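Local coordinates for glycosyl hydrolase family 2, TIM barrel domain protein (Parabacteroides merdae ATCC 43184, PDB 6DXU), which probably hydrolyses beta-D-glucuronides, as a gut bacterial beta-glucuronidase of glycoside hydrolase family 2, at residues D[488-493]-D[542-547]; D[512-517]-D[589-594]. All blocks are in the same frame, centred on the assembly; numbering follows the deposited sequence.

Contact 1. Residues D[488-493]-D[542-547]; sequences WYRGVF and DERAGD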
ATOM      1  N   TRP D 488     -12.629  50.683   2.546  1.00 23.14           N
ATOM      2  CA  TRP D 488     -11.430  50.113   1.950  1.00 26.40           C
ATOM      3  C   TRP D 488     -11.781  49.302   0.716  1.00 27.56           C
ATOM      4  O   TRP D 488     -11.748  49.842  -0.393  1.00 27.93           O
ATOM      5  CB  TRP D 488     -10.635  49.281   2.955  1.00 22.95           C
ATOM      6  CG  TRP D 488      -9.276  48.952   2.385  1.00 26.29           C
ATOM      7  CD1 TRP D 488      -8.817  47.723   1.977  1.00 26.30           C
ATOM      8  CD2 TRP D 488      -8.239  49.889   2.085  1.00 24.50           C
ATOM      9  NE1 TRP D 488      -7.534  47.844   1.477  1.00 25.09           N
ATOM     10  CE2 TRP D 488      -7.162  49.164   1.529  1.00 23.72           C
ATOM     11  CE3 TRP D 488      -8.109  51.277   2.252  1.00 24.72           C
ATOM     12  CZ2 TRP D 488      -5.969  49.782   1.135  1.00 26.88           C
ATOM     13  CZ3 TRP D 488      -6.922  51.888   1.863  1.00 25.76           C
ATOM     14  CH2 TRP D 488      -5.872  51.143   1.311  1.00 23.11           C
ATOM     15  N   TYR D 489     -12.156  48.027   0.882  1.00 27.88           N
ATOM     16  CA  TYR D 489     -12.445  47.211  -0.294  1.00 28.95           C
ATOM     17  C   TYR D 489     -13.756  47.600  -0.959  1.00 32.21           C
ATOM     18  O   TYR D 489     -13.963  47.255  -2.125  1.00 35.01           O
ATOM     19  CB  TYR D 489     -12.466  45.718   0.065  1.00 28.63           C
ATOM     20  CG  TYR D 489     -11.097  45.162   0.394  1.00 26.11           C
ATOM     21  CD1 TYR D 489     -10.850  44.556   1.616  1.00 26.55           C
ATOM     22  CD2 TYR D 489     -10.040  45.277  -0.512  1.00 32.78           C
ATOM     23  CE1 TYR D 489      -9.604  44.065   1.924  1.00 27.16           C
ATOM     24  CE2 TYR D 489      -8.783  44.788  -0.210  1.00 29.87           C
ATOM     25  CZ  TYR D 489      -8.573  44.176   1.007  1.00 30.55           C
ATOM     26  OH  TYR D 489      -7.327  43.676   1.324  1.00 30.67           O
ATOM     27  N   ARG D 490     -14.631  48.316  -0.257  1.00 30.39           N
ATOM     28  CA  ARG D 490     -15.894  48.736  -0.840  1.00 35.16           C
ATOM     29  C   ARG D 490     -16.456  49.920  -0.064  1.00 35.43           C
ATOM     30  O   ARG D 490     -16.300  50.020   1.158  1.00 32.68           O
ATOM     31  CB  ARG D 490     -16.900  47.576  -0.849  1.00 40.82           C
ATOM     32  CG  ARG D 490     -18.201  47.862  -1.571  1.00 43.25           C
ATOM     33  CD  ARG D 490     -18.984  46.569  -1.808  1.00 48.20           C
ATOM     34  NE  ARG D 490     -18.234  45.625  -2.637  1.00 49.97           N
ATOM     35  CZ  ARG D 490     -18.260  45.614  -3.969  1.00 54.50           C
ATOM     36  NH1 ARG D 490     -19.000  46.500  -4.624  1.00 51.60           N
ATOM     37  NH2 ARG D 490     -17.548  44.719  -4.645  1.00 50.58           N
ATOM     38  N   GLY D 491     -17.112  50.816  -0.795  1.00 40.02           N
ATOM     39  CA  GLY D 491     -17.850  51.907  -0.193  1.00 29.99           C
ATOM     40  C   GLY D 491     -17.015  52.941   0.544  1.00 32.78           C
ATOM     41  O   GLY D 491     -15.802  53.079   0.357  1.00 32.88           O
ATOM     42  N   VAL D 492     -17.693  53.646   1.441  1.00 28.83           N
ATOM     43  CA  VAL D 492     -17.092  54.736   2.196  1.00 29.88           C
ATOM     44  C   VAL D 492     -17.171  54.391   3.671  1.00 30.69           C
ATOM     45  O   VAL D 492     -18.096  53.700   4.113  1.00 30.22           O
ATOM     46  CB  VAL D 492     -17.807  56.067   1.892  1.00 35.24           C
ATOM     47  CG1 VAL D 492     -17.669  56.398   0.408  1.00 42.88           C
ATOM     48  CG2 VAL D 492     -19.289  55.987   2.294  1.00 34.75           C
ATOM     49  N   PHE D 493     -16.185  54.854   4.441  1.00 28.65           N
ATOM     50  CA  PHE D 493     -16.186  54.393   5.818  1.00 30.88           C
ATOM     51  C   PHE D 493     -17.291  55.036   6.650  1.00 28.62           C
ATOM     52  O   PHE D 493     -17.609  54.512   7.722  1.00 27.19           O
ATOM     53  CB  PHE D 493     -14.798  54.559   6.478  1.00 25.86           C
ATOM     54  CG  PHE D 493     -14.251  55.979   6.533  1.00 27.46           C
ATOM     55  CD1 PHE D 493     -13.078  56.301   5.850  1.00 27.56           C
ATOM     56  CD2 PHE D 493     -14.830  56.948   7.344  1.00 25.30           C
ATOM     57  CE1 PHE D 493     -12.526  57.580   5.929  1.00 24.94           C
ATOM     58  CE2 PHE D 493     -14.286  58.227   7.427  1.00 29.06           C
ATOM     59  CZ  PHE D 493     -13.124  58.541   6.710  1.00 25.24           C
ATOM     60  N   ASP D 542     -18.721  44.979   1.747  1.00 39.22           N
ATOM     61  CA  ASP D 542     -18.105  43.661   1.810  1.00 43.75           C
ATOM     62  C   ASP D 542     -17.047  43.500   0.722  1.00 42.52           C
ATOM     63  O   ASP D 542     -17.134  44.098  -0.357  1.00 42.50           O
ATOM     64  CB  ASP D 542     -19.163  42.557   1.678  1.00 41.03           C
ATOM     65  CG  ASP D 542     -19.962  42.656   0.388  1.00 50.11           C
ATOM     66  OD1 ASP D 542     -20.604  43.709   0.164  1.00 51.56           O
ATOM     67  OD2 ASP D 542     -19.947  41.681  -0.402  1.00 49.67           O
ATOM     68  N   GLU D 543     -16.035  42.689   1.025  1.00 40.65           N
ATOM     69  CA  GLU D 543     -15.033  42.309   0.033  1.00 42.63           C
ATOM     70  C   GLU D 543     -15.564  41.154  -0.814  1.00 48.16           C
ATOM     71  O   GLU D 543     -15.947  40.104  -0.279  1.00 46.29           O
ATOM     72  CB  GLU D 543     -13.721  41.913   0.711  1.00 39.33           C
ATOM     73  CG  GLU D 543     -12.646  41.419  -0.258  1.00 41.20           C
ATOM     74  CD  GLU D 543     -11.500  40.690   0.440  1.00 47.17           C
ATOM     75  OE1 GLU D 543     -11.445  40.731   1.695  1.00 43.58           O
ATOM     76  OE2 GLU D 543     -10.657  40.074  -0.262  1.00 41.83           O
ATOM     77  N   ARG D 544     -15.597  41.354  -2.130  1.00 48.62           N
ATOM     78  CA  ARG D 544     -15.978  40.335  -3.100  1.00 48.87           C
ATOM     79  C   ARG D 544     -14.785  39.985  -3.980  1.00 52.21           C
ATOM     80  O   ARG D 544     -13.766  40.687  -3.995  1.00 50.63           O
ATOM     81  CB  ARG D 544     -17.151  40.809  -3.966  1.00 50.12           C
ATOM     82  CG  ARG D 544     -18.427  41.047  -3.185  1.00 51.09           C
ATOM     83  CD  ARG D 544     -19.443  41.843  -3.983  1.00 50.96           C
ATOM     84  NE  ARG D 544     -20.299  42.606  -3.081  1.00 57.65           N
ATOM     85  CZ  ARG D 544     -21.144  43.558  -3.462  1.00 58.01           C
ATOM     86  NH1 ARG D 544     -21.870  44.192  -2.549  1.00 52.75           N
ATOM     87  NH2 ARG D 544     -21.266  43.877  -4.747  1.00 49.23           N
ATOM     88  N   ALA D 545     -14.929  38.885  -4.723  1.00 50.83           N
ATOM     89  CA  ALA D 545     -13.865  38.416  -5.605  1.00 51.93           C
ATOM     90  C   ALA D 545     -13.411  39.531  -6.543  1.00 51.64           C
ATOM     91  O   ALA D 545     -14.226  40.165  -7.220  1.00 50.41           O
ATOM     92  CB  ALA D 545     -14.344  37.202  -6.406  1.00 47.97           C
ATOM     93  N   GLY D 546     -12.098  39.777  -6.564  1.00 50.11           N
ATOM     94  CA  GLY D 546     -11.509  40.825  -7.365  1.00 49.62           C
ATOM     95  C   GLY D 546     -11.237  42.121  -6.622  1.00 51.78           C
ATOM     96  O   GLY D 546     -10.385  42.900  -7.068  1.00 52.98           O
ATOM     97  N   ASP D 547     -11.931  42.373  -5.505  1.00 50.90           N
ATOM     98  CA  ASP D 547     -11.738  43.632  -4.785  1.00 48.89           C
ATOM     99  C   ASP D 547     -10.321  43.748  -4.232  1.00 46.04           C
ATOM    100  O   ASP D 547      -9.723  44.833  -4.254  1.00 48.92           O
ATOM    101  CB  ASP D 547     -12.764  43.766  -3.654  1.00 42.84           C
ATOM    102  CG  ASP D 547     -14.188  43.945  -4.166  1.00 48.41           C
ATOM    103  OD1 ASP D 547     -14.358  44.172  -5.383  1.00 48.87           O
ATOM    104  OD2 ASP D 547     -15.138  43.856  -3.355  1.00 47.11           O
TER
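The guanidinium of Arg-490 is stacked on that of Arg-544, centres 3.6 Å apart and planes 8° from parallel, the side chains crossing at about a right angle. Like charges thus stack, the carboxylates at their edges probably offsetting the cost. Arg-544 holds both carboxylate oxygens of Asp-542: NE meets Asp-542 OD2 at 2.9 Å within the guanidinium plane, and NH1 takes the syn lone pair of OD1. Arg-490 also works from its edge, but toward a backbone carbonyl: its NE donates in plane to Asp-542 O at 3.0 Å. Its NH2 is salt-bridged to Asp-547, donating to the syn lone pair of OD2 (2.9 Å), which lies out of the guanidinium plane. After an extended start, the Arg-490 chain bends at chi3 (-61°), bringing its head over Arg-544. Asp-547 OD2 also accepts from Arg-544 N at 2.8 Å, from above the carboxylate plane, so one oxygen serves both segments at the type II turn 544-547. A leucine in place of Arg-490 would probably cost Asp-542 O its NE donor, leave Asp-547 OD2 with Arg-544 N but no charged mate in 488-493, and uncover one face of the Arg-544 guanidinium. Glu-543 runs alongside Tyr-489, its CG and CD over one ring face, while Trp-488 CD1 covers the opposite. Tyr-489 OH is hydrogen-bonded to Lys-612 and Arg-601, its side chain about 10 Å from bound bicine. Both loops follow barrel strands, 479-481 and 512-513, at the C-terminal end where TIM barrels carry their active site, and Trp-488 and Tyr-489 rest on Ser-558 of helix 557-560.

Contact 2. Residues D[512-517]-D[589-594]; sequences HVEWGG and AYWPFK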
ATOM      1  N   HIS D 512     -18.032  41.402  14.620  1.00 20.59           N
ATOM      2  CA  HIS D 512     -17.431  41.875  13.375  1.00 22.73           C
ATOM      3  C   HIS D 512     -15.914  41.694  13.447  1.00 22.24           C
ATOM      4  O   HIS D 512     -15.234  42.441  14.145  1.00 23.10           O
ATOM      5  CB  HIS D 512     -17.815  43.338  13.157  1.00 25.53           C
ATOM      6  CG  HIS D 512     -17.128  43.995  11.999  1.00 25.60           C
ATOM      7  ND1 HIS D 512     -17.134  45.363  11.818  1.00 24.23           N
ATOM      8  CD2 HIS D 512     -16.433  43.479  10.956  1.00 25.51           C
ATOM      9  CE1 HIS D 512     -16.462  45.661  10.720  1.00 23.71           C
ATOM     10  NE2 HIS D 512     -16.035  44.533  10.171  1.00 23.11           N
ATOM     11  N   VAL D 513     -15.361  40.719  12.732  1.00 23.23           N
ATOM     12  CA  VAL D 513     -13.907  40.575  12.694  1.00 22.67           C
ATOM     13  C   VAL D 513     -13.390  40.896  11.293  1.00 21.52           C
ATOM     14  O   VAL D 513     -13.906  40.385  10.294  1.00 21.28           O
ATOM     15  CB  VAL D 513     -13.428  39.193  13.171  1.00 22.86           C
ATOM     16  CG1 VAL D 513     -13.638  39.064  14.691  1.00 22.98           C
ATOM     17  CG2 VAL D 513     -14.099  38.070  12.406  1.00 21.75           C
ATOM     18  N   GLU D 514     -12.356  41.748  11.251  1.00 22.20           N
ATOM     19  CA  GLU D 514     -11.619  42.253  10.090  1.00 20.83           C
ATOM     20  C   GLU D 514     -12.240  43.532   9.564  1.00 21.21           C
ATOM     21  O   GLU D 514     -13.366  43.542   9.061  1.00 19.60           O
ATOM     22  CB  GLU D 514     -11.482  41.226   8.949  1.00 17.30           C
ATOM     23  CG  GLU D 514     -10.784  39.934   9.383  1.00 20.45           C
ATOM     24  CD  GLU D 514     -10.360  39.063   8.212  1.00 23.21           C
ATOM     25  OE1 GLU D 514     -10.178  39.606   7.098  1.00 25.93           O
ATOM     26  OE2 GLU D 514     -10.200  37.840   8.417  1.00 21.47           O
ATOM     27  N   TRP D 515     -11.484  44.616   9.694  1.00 24.18           N
ATOM     28  CA  TRP D 515     -11.762  45.889   9.049  1.00 20.96           C
ATOM     29  C   TRP D 515     -10.464  46.674   9.095  1.00 21.01           C
ATOM     30  O   TRP D 515      -9.519  46.293   9.795  1.00 20.45           O
ATOM     31  CB  TRP D 515     -12.916  46.650   9.723  1.00 21.00           C
ATOM     32  CG  TRP D 515     -12.733  46.976  11.207  1.00 21.27           C
ATOM     33  CD1 TRP D 515     -13.040  46.163  12.270  1.00 18.86           C
ATOM     34  CD2 TRP D 515     -12.214  48.199  11.777  1.00 18.83           C
ATOM     35  NE1 TRP D 515     -12.748  46.806  13.460  1.00 18.71           N
ATOM     36  CE2 TRP D 515     -12.248  48.055  13.183  1.00 19.85           C
ATOM     37  CE3 TRP D 515     -11.744  49.402  11.230  1.00 24.69           C
ATOM     38  CZ2 TRP D 515     -11.805  49.062  14.054  1.00 22.94           C
ATOM     39  CZ3 TRP D 515     -11.305  50.404  12.095  1.00 22.19           C
ATOM     40  CH2 TRP D 515     -11.342  50.227  13.494  1.00 22.26           C
ATOM     41  N   GLY D 516     -10.426  47.772   8.343  1.00 19.12           N
ATOM     42  CA  GLY D 516      -9.249  48.631   8.338  1.00 20.05           C
ATOM     43  C   GLY D 516      -8.841  49.110   6.960  1.00 21.38           C
ATOM     44  O   GLY D 516      -9.689  49.238   6.068  1.00 20.74           O
ATOM     45  N   GLY D 517      -7.544  49.367   6.776  1.00 22.81           N
ATOM     46  CA  GLY D 517      -7.016  49.784   5.485  1.00 21.76           C
ATOM     47  C   GLY D 517      -5.502  49.770   5.510  1.00 21.36           C
ATOM     48  O   GLY D 517      -4.882  49.825   6.574  1.00 21.40           O
ATOM     49  N   ALA D 589     -12.933  43.501  15.609  1.00 22.15           N
ATOM     50  CA  ALA D 589     -11.492  43.295  15.637  1.00 21.78           C
ATOM     51  C   ALA D 589     -10.882  43.868  14.365  1.00 19.24           C
ATOM     52  O   ALA D 589     -11.180  43.391  13.260  1.00 21.97           O
ATOM     53  CB  ALA D 589     -11.159  41.805  15.798  1.00 21.08           C
ATOM     54  N   TYR D 590     -10.033  44.886  14.527  1.00 20.68           N
ATOM     55  CA  TYR D 590      -9.268  45.442  13.413  1.00 18.81           C
ATOM     56  C   TYR D 590      -8.334  44.377  12.830  1.00 19.78           C
ATOM     57  O   TYR D 590      -7.795  43.538  13.559  1.00 21.55           O
ATOM     58  CB  TYR D 590      -8.466  46.659  13.912  1.00 17.85           C
ATOM     59  CG  TYR D 590      -7.724  47.367  12.799  1.00 19.73           C
ATOM     60  CD1 TYR D 590      -6.477  46.905  12.371  1.00 20.31           C
ATOM     61  CD2 TYR D 590      -8.275  48.473  12.153  1.00 20.90           C
ATOM     62  CE1 TYR D 590      -5.807  47.511  11.320  1.00 19.42           C
ATOM     63  CE2 TYR D 590      -7.596  49.104  11.102  1.00 20.23           C
ATOM     64  CZ  TYR D 590      -6.363  48.610  10.691  1.00 21.80           C
ATOM     65  OH  TYR D 590      -5.674  49.200   9.636  1.00 21.88           O
ATOM     66  N   TRP D 591      -8.125  44.417  11.504  1.00 19.97           N
ATOM     67  CA  TRP D 591      -7.233  43.475  10.819  1.00 20.03           C
ATOM     68  C   TRP D 591      -6.051  44.186  10.162  1.00 19.64           C
ATOM     69  O   TRP D 591      -6.256  44.949   9.204  1.00 20.44           O
ATOM     70  CB  TRP D 591      -7.978  42.667   9.742  1.00 17.49           C
ATOM     71  CG  TRP D 591      -7.029  41.777   8.972  1.00 21.39           C
ATOM     72  CD1 TRP D 591      -6.279  42.114   7.874  1.00 23.31           C
ATOM     73  CD2 TRP D 591      -6.687  40.417   9.286  1.00 21.82           C
ATOM     74  NE1 TRP D 591      -5.498  41.037   7.480  1.00 23.44           N
ATOM     75  CE2 TRP D 591      -5.741  39.984   8.326  1.00 23.27           C
ATOM     76  CE3 TRP D 591      -7.113  39.516  10.266  1.00 22.65           C
ATOM     77  CZ2 TRP D 591      -5.203  38.699   8.336  1.00 22.70           C
ATOM     78  CZ3 TRP D 591      -6.574  38.228  10.274  1.00 20.83           C
ATOM     79  CH2 TRP D 591      -5.633  37.836   9.309  1.00 24.32           C
ATOM     80  N   PRO D 592      -4.798  43.932  10.564  1.00 18.70           N
ATOM     81  CA  PRO D 592      -4.316  43.246  11.759  1.00 19.55           C
ATOM     82  C   PRO D 592      -3.641  44.249  12.677  1.00 21.40           C
ATOM     83  O   PRO D 592      -3.581  45.448  12.370  1.00 22.56           O
ATOM     84  CB  PRO D 592      -3.270  42.297  11.201  1.00 20.41           C
ATOM     85  CG  PRO D 592      -2.568  43.203  10.173  1.00 17.95           C
ATOM     86  CD  PRO D 592      -3.694  44.100   9.597  1.00 19.42           C
ATOM     87  N   PHE D 593      -3.067  43.752  13.769  1.00 20.80           N
ATOM     88  CA  PHE D 593      -2.258  44.616  14.619  1.00 20.69           C
ATOM     89  C   PHE D 593      -0.974  45.045  13.915  1.00 23.88           C
ATOM     90  O   PHE D 593      -0.585  46.222  13.967  1.00 21.23           O
ATOM     91  CB  PHE D 593      -1.932  43.894  15.921  1.00 21.16           C
ATOM     92  CG  PHE D 593      -1.172  44.729  16.901  1.00 21.58           C
ATOM     93  CD1 PHE D 593      -1.729  45.884  17.417  1.00 20.09           C
ATOM     94  CD2 PHE D 593       0.089  44.345  17.327  1.00 19.16           C
ATOM     95  CE1 PHE D 593      -1.042  46.653  18.340  1.00 20.97           C
ATOM     96  CE2 PHE D 593       0.779  45.095  18.248  1.00 22.62           C
ATOM     97  CZ  PHE D 593       0.217  46.255  18.765  1.00 22.40           C
ATOM     98  N   LYS D 594      -0.280  44.092  13.286  1.00 18.66           N
ATOM     99  CA  LYS D 594       1.061  44.320  12.761  1.00 19.30           C
ATOM    100  C   LYS D 594       1.143  43.889  11.305  1.00 22.17           C
ATOM    101  O   LYS D 594       0.618  42.827  10.936  1.00 20.88           O
ATOM    102  CB  LYS D 594       2.103  43.562  13.602  1.00 20.34           C
ATOM    103  CG  LYS D 594       3.551  43.823  13.209  1.00 21.24           C
ATOM    104  CD  LYS D 594       4.507  43.031  14.083  1.00 21.50           C
ATOM    105  CE  LYS D 594       4.578  41.566  13.588  1.00 21.67           C
ATOM    106  NZ  LYS D 594       5.269  40.660  14.574  1.00 21.29           N
TER
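Val-513 and Ala-589 form a parallel beta bridge, their CA atoms 4.7 Å apart, with Ala-589 N donating to His-512 O and Glu-514 N to Ala-589 O. Past the bridge, where both chains have left regular strand, one more backbone bond follows, nearly straight, from Trp-591 N to Trp-515 O (2.9 Å, 174°). The side chains of the bridged pair touch through Val-513 CG1 and Ala-589 CB. Trp-515 and Tyr-590 make a T-shaped pair, the tyrosine edge toward the face of the indole six-membered ring, with planes at 80° and Tyr-590 CD2 3.6 Å from Trp-515 CZ3. Tyr-590 CA adds a CH-pi contact over the five-membered ring. The tyrosine ring also lies close against Gly-516 CA, where any CB would collide with its CE2. Its OH bonds to Lys-612 O and takes a weak bond from Gly-517 N. Glu-514 runs alongside Trp-591, its carboxylate stacked on one indole face, while OE2 forms a salt bridge to Arg-364; a cis peptide bond joins Trp-591 to Pro-592. Here the last two strands of the TIM barrel meet, with His-331 of strand 323-331 against Val-513 and Ala-589, and helix 565-579 packed on Trp-515 and Tyr-590.

In the fold
From the N terminus the chain runs through 488-493, 512-517, 542-547 and 589-594, so the two contacts cross rather than nest. Contact 1 closes a span of 48 residues that contains helix 496-504 and strand 512-513, joining two loops at the C-terminal end of the barrel. Contact 2 then closes 71 residues, including helices 557-560 and 565-579, and brings strand 512-513 beside strand 587-589. That last strand also pairs in parallel with strand 323-331, which completes the circuit of the barrel. The centres of the two contacts lie about 14 Å apart, yet they touch: Trp-488 CB packs 3.3 Å from Gly-516 O, with its ring against Gly-517.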